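Local coordinates for protein TCR alpha chain (Gallus gallus, PDB 6LIR) that pairs with the TCR beta chain to form the chicken alpha beta T-cell receptor, which probably recognises antigen at the T-cell surface, at residues A[126-136]-A[167-178]. Residues are numbered along the deposited sequence; the frame is centred on the assembly and turned at random.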
# COMPACT_ATOMS: atom_id res chain seq x y z
N LYS A 126 -19.82 3.53 -21.44
CA LYS A 126 -19.46 4.22 -22.67
C LYS A 126 -19.49 5.74 -22.57
O LYS A 126 -19.07 6.40 -23.53
CB LYS A 126 -20.34 3.75 -23.83
CG LYS A 126 -20.23 2.26 -24.13
CD LYS A 126 -18.82 1.84 -24.58
CE LYS A 126 -18.20 2.73 -25.66
NZ LYS A 126 -16.74 2.93 -25.41
N ASN A 127 -19.96 6.32 -21.47
CA ASN A 127 -19.97 7.77 -21.32
C ASN A 127 -18.86 8.24 -20.39
O ASN A 127 -19.00 9.24 -19.68
CB ASN A 127 -21.34 8.27 -20.85
CG ASN A 127 -21.72 7.75 -19.47
OD1 ASN A 127 -21.13 8.12 -18.46
ND2 ASN A 127 -22.74 6.90 -19.42
N LEU A 128 -17.73 7.54 -20.44
CA LEU A 128 -16.57 7.80 -19.60
C LEU A 128 -15.32 7.62 -20.45
O LEU A 128 -15.27 6.74 -21.31
CB LEU A 128 -16.52 6.85 -18.40
CG LEU A 128 -16.93 7.37 -17.02
CD1 LEU A 128 -18.41 7.64 -16.95
CD2 LEU A 128 -16.52 6.38 -15.94
N GLU A 129 -14.32 8.46 -20.20
CA GLU A 129 -13.05 8.40 -20.91
C GLU A 129 -11.91 8.46 -19.91
O GLU A 129 -11.98 9.20 -18.92
CB GLU A 129 -12.92 9.53 -21.93
CG GLU A 129 -12.68 9.06 -23.35
CD GLU A 129 -12.58 10.20 -24.34
OE1 GLU A 129 -13.23 10.14 -25.40
OE2 GLU A 129 -11.84 11.17 -24.06
N MET A 130 -10.86 7.69 -20.17
CA MET A 130 -9.69 7.64 -19.30
C MET A 130 -8.47 8.14 -20.07
O MET A 130 -8.21 7.69 -21.19
CB MET A 130 -9.44 6.22 -18.78
CG MET A 130 -8.18 6.05 -17.95
SD MET A 130 -8.32 6.72 -16.28
CE MET A 130 -9.47 5.57 -15.54
N CYS A 131 -7.74 9.06 -19.47
CA CYS A 131 -6.54 9.61 -20.09
C CYS A 131 -5.32 8.91 -19.53
O CYS A 131 -5.11 8.87 -18.32
CB CYS A 131 -6.46 11.12 -19.86
SG CYS A 131 -5.18 12.02 -20.79
N LEU A 132 -4.50 8.36 -20.43
CA LEU A 132 -3.30 7.63 -20.03
C LEU A 132 -2.05 8.34 -20.54
O LEU A 132 -1.89 8.51 -21.76
CB LEU A 132 -3.37 6.20 -20.56
CG LEU A 132 -2.17 5.30 -20.32
CD1 LEU A 132 -1.94 4.98 -18.84
CD2 LEU A 132 -2.27 4.01 -21.14
N ILE A 133 -1.17 8.73 -19.62
CA ILE A 133 0.14 9.28 -19.95
C ILE A 133 1.20 8.26 -19.57
O ILE A 133 1.26 7.82 -18.41
CB ILE A 133 0.38 10.63 -19.23
CG1 ILE A 133 -0.78 11.59 -19.49
CG2 ILE A 133 1.69 11.24 -19.70
CD1 ILE A 133 -1.80 11.64 -18.36
N THR A 134 2.05 7.89 -20.53
CA THR A 134 3.01 6.82 -20.32
C THR A 134 4.43 7.26 -20.65
O THR A 134 4.65 8.28 -21.32
CB THR A 134 2.68 5.59 -21.19
OG1 THR A 134 3.03 5.86 -22.55
CG2 THR A 134 1.22 5.25 -21.12
N ASP A 135 5.38 6.45 -20.18
CA ASP A 135 6.80 6.52 -20.57
C ASP A 135 7.35 7.94 -20.53
O ASP A 135 8.09 8.38 -21.41
CB ASP A 135 6.99 5.90 -21.95
CG ASP A 135 6.33 4.54 -22.07
OD1 ASP A 135 6.76 3.60 -21.36
OD2 ASP A 135 5.35 4.41 -22.84
N TYR A 136 7.02 8.66 -19.47
CA TYR A 136 7.47 10.03 -19.26
C TYR A 136 8.48 10.08 -18.13
O TYR A 136 8.72 9.09 -17.43
CB TYR A 136 6.28 10.95 -18.95
CG TYR A 136 5.50 10.52 -17.73
CD1 TYR A 136 5.84 10.98 -16.46
CD2 TYR A 136 4.41 9.66 -17.84
CE1 TYR A 136 5.12 10.59 -15.34
CE2 TYR A 136 3.69 9.27 -16.73
CZ TYR A 136 4.04 9.73 -15.48
OH TYR A 136 3.32 9.34 -14.38
N TYR A 167 6.71 4.93 -16.11
CA TYR A 167 5.74 5.65 -15.31
C TYR A 167 4.42 5.71 -16.06
O TYR A 167 4.38 5.73 -17.30
CB TYR A 167 6.22 7.07 -15.03
CG TYR A 167 7.20 7.20 -13.88
CD1 TYR A 167 8.55 6.89 -14.05
CD2 TYR A 167 6.78 7.64 -12.63
CE1 TYR A 167 9.44 7.01 -13.01
CE2 TYR A 167 7.67 7.77 -11.59
CZ TYR A 167 9.00 7.45 -11.77
OH TYR A 167 9.88 7.57 -10.73
N LEU A 168 3.33 5.78 -15.30
CA LEU A 168 1.99 5.90 -15.86
C LEU A 168 1.20 6.86 -14.99
O LEU A 168 1.24 6.75 -13.76
CB LEU A 168 1.26 4.55 -15.92
CG LEU A 168 1.97 3.32 -16.50
CD1 LEU A 168 1.17 2.06 -16.20
CD2 LEU A 168 2.17 3.49 -18.00
N SER A 169 0.50 7.78 -15.62
CA SER A 169 -0.43 8.68 -14.95
C SER A 169 -1.78 8.55 -15.63
O SER A 169 -1.86 8.33 -16.84
CB SER A 169 0.07 10.13 -14.98
OG SER A 169 1.01 10.37 -13.94
N THR A 170 -2.85 8.68 -14.84
CA THR A 170 -4.19 8.58 -15.41
C THR A 170 -5.12 9.57 -14.72
O THR A 170 -4.93 9.94 -13.56
CB THR A 170 -4.80 7.18 -15.25
OG1 THR A 170 -4.67 6.75 -13.88
CG2 THR A 170 -4.12 6.18 -16.17
N TYR A 171 -6.14 9.99 -15.47
CA TYR A 171 -7.25 10.77 -14.94
C TYR A 171 -8.44 10.53 -15.85
O TYR A 171 -8.28 10.27 -17.05
CB TYR A 171 -6.93 12.26 -14.79
CG TYR A 171 -6.62 13.04 -16.05
CD1 TYR A 171 -7.64 13.59 -16.82
CD2 TYR A 171 -5.31 13.27 -16.45
CE1 TYR A 171 -7.37 14.32 -17.97
CE2 TYR A 171 -5.03 14.00 -17.60
CZ TYR A 171 -6.06 14.52 -18.35
OH TYR A 171 -5.78 15.24 -19.49
N TRP A 172 -9.64 10.59 -15.27
CA TRP A 172 -10.86 10.21 -15.97
C TRP A 172 -11.95 11.22 -15.68
O TRP A 172 -11.94 11.89 -14.65
CB TRP A 172 -11.32 8.81 -15.54
CG TRP A 172 -11.70 8.77 -14.09
CD1 TRP A 172 -10.87 8.56 -13.04
CD2 TRP A 172 -13.00 8.99 -13.54
NE1 TRP A 172 -11.57 8.62 -11.86
CE2 TRP A 172 -12.88 8.88 -12.14
CE3 TRP A 172 -14.26 9.26 -14.10
CZ2 TRP A 172 -13.97 9.02 -11.29
CZ3 TRP A 172 -15.34 9.40 -13.24
CH2 TRP A 172 -15.19 9.28 -11.86
N ALA A 173 -12.91 11.31 -16.60
CA ALA A 173 -14.01 12.25 -16.48
C ALA A 173 -15.09 11.84 -17.47
O ALA A 173 -14.84 11.04 -18.38
CB ALA A 173 -13.57 13.69 -16.73
N LYS A 174 -16.30 12.36 -17.26
CA LYS A 174 -17.35 12.23 -18.26
C LYS A 174 -16.81 12.61 -19.63
O LYS A 174 -16.05 13.58 -19.76
CB LYS A 174 -18.55 13.12 -17.89
CG LYS A 174 -19.25 12.74 -16.58
CD LYS A 174 -19.72 13.98 -15.84
CE LYS A 174 -20.17 13.69 -14.42
NZ LYS A 174 -19.43 14.51 -13.41
N LYS A 175 -17.16 11.82 -20.64
CA LYS A 175 -16.60 11.97 -21.98
C LYS A 175 -16.57 13.43 -22.44
O LYS A 175 -15.51 13.98 -22.75
CB LYS A 175 -17.38 11.11 -22.97
CG LYS A 175 -16.84 11.15 -24.39
CD LYS A 175 -17.39 10.01 -25.24
CE LYS A 175 -16.95 8.66 -24.70
NZ LYS A 175 -17.47 7.53 -25.52
N ASP A 176 -17.75 14.06 -22.50
CA ASP A 176 -17.86 15.43 -23.01
C ASP A 176 -16.89 16.40 -22.35
O ASP A 176 -16.34 17.29 -23.01
CB ASP A 176 -19.30 15.93 -22.86
CG ASP A 176 -19.86 15.67 -21.48
OD1 ASP A 176 -19.39 16.29 -20.51
OD2 ASP A 176 -20.79 14.84 -21.37
N GLU A 177 -16.66 16.24 -21.04
CA GLU A 177 -15.83 17.17 -20.28
C GLU A 177 -14.40 16.69 -20.12
O GLU A 177 -13.75 17.00 -19.11
CB GLU A 177 -16.43 17.48 -18.91
CG GLU A 177 -17.16 16.36 -18.24
CD GLU A 177 -18.07 16.89 -17.15
OE1 GLU A 177 -19.29 16.65 -17.24
OE2 GLU A 177 -17.57 17.56 -16.22
N MET A 178 -13.88 15.93 -21.07
CA MET A 178 -12.57 15.34 -20.94
C MET A 178 -11.66 15.92 -22.02
O MET A 178 -12.03 15.98 -23.19
CB MET A 178 -12.63 13.81 -21.07
CG MET A 178 -11.34 13.17 -21.60
SD MET A 178 -9.93 13.39 -20.50
CE MET A 178 -10.45 12.42 -19.08
O HOH W 1 8.53 6.65 -17.72
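Cys131 sets its CB over the centre of one face of the Tyr171 ring, 3.8 Å from the centroid, while Ile133 CD1 reaches the same ring obliquely. With SG anti to the backbone N (chi1 -170°), the Cys131 sulfur runs on toward the phenol end of that ring, 3.5 Å from Tyr171 OH, and closes the disulfide with Cys180; the hydroxyl itself is hydrogen-bonded to Gln179 O and Gly181 N. The Tyr136 ring carries Tyr167 CB on one face, offset toward the rim, and has Ile133 O and Ser169 N at its edge. Ser169 OG donates to Tyr136 OH over 2.6 Å, and Glu151 is a further partner of this phenol oxygen. A phenylalanine in place of Tyr136 would probably keep the ring packing but leave the buried Ser169 hydroxyl without its acceptor.

Water 1 bridges Tyr136 O and Tyr167 N. At the far end, Lys175 NZ donates to Lys126 O (2.8 Å), and its aliphatic chain crosses Glu129, whose carboxylate pairs with Arg119. On the opposite sheet face, Met130 bends so that CE lies 3.7 Å from Trp172 CB, while SD makes an oblique Met-aromatic contact with the five-membered ring of Trp172, and Leu132 CD1 runs alongside Thr170 CG2. This face meets the TCR beta chain, where Phe124 packs on Met130 and Leu142 on Trp172.

Paired backbone bonds, such as Cys131 N to Tyr171 O at 2.8 Å, join strand 128-134 to the 167-174 part of strand 164-174 as antiparallel neighbours, their axes at 161°, with Cys131 and Tyr171 on one face and Met130, Trp172 and the beta chain on the other, as in an immunoglobulin-like constant domain.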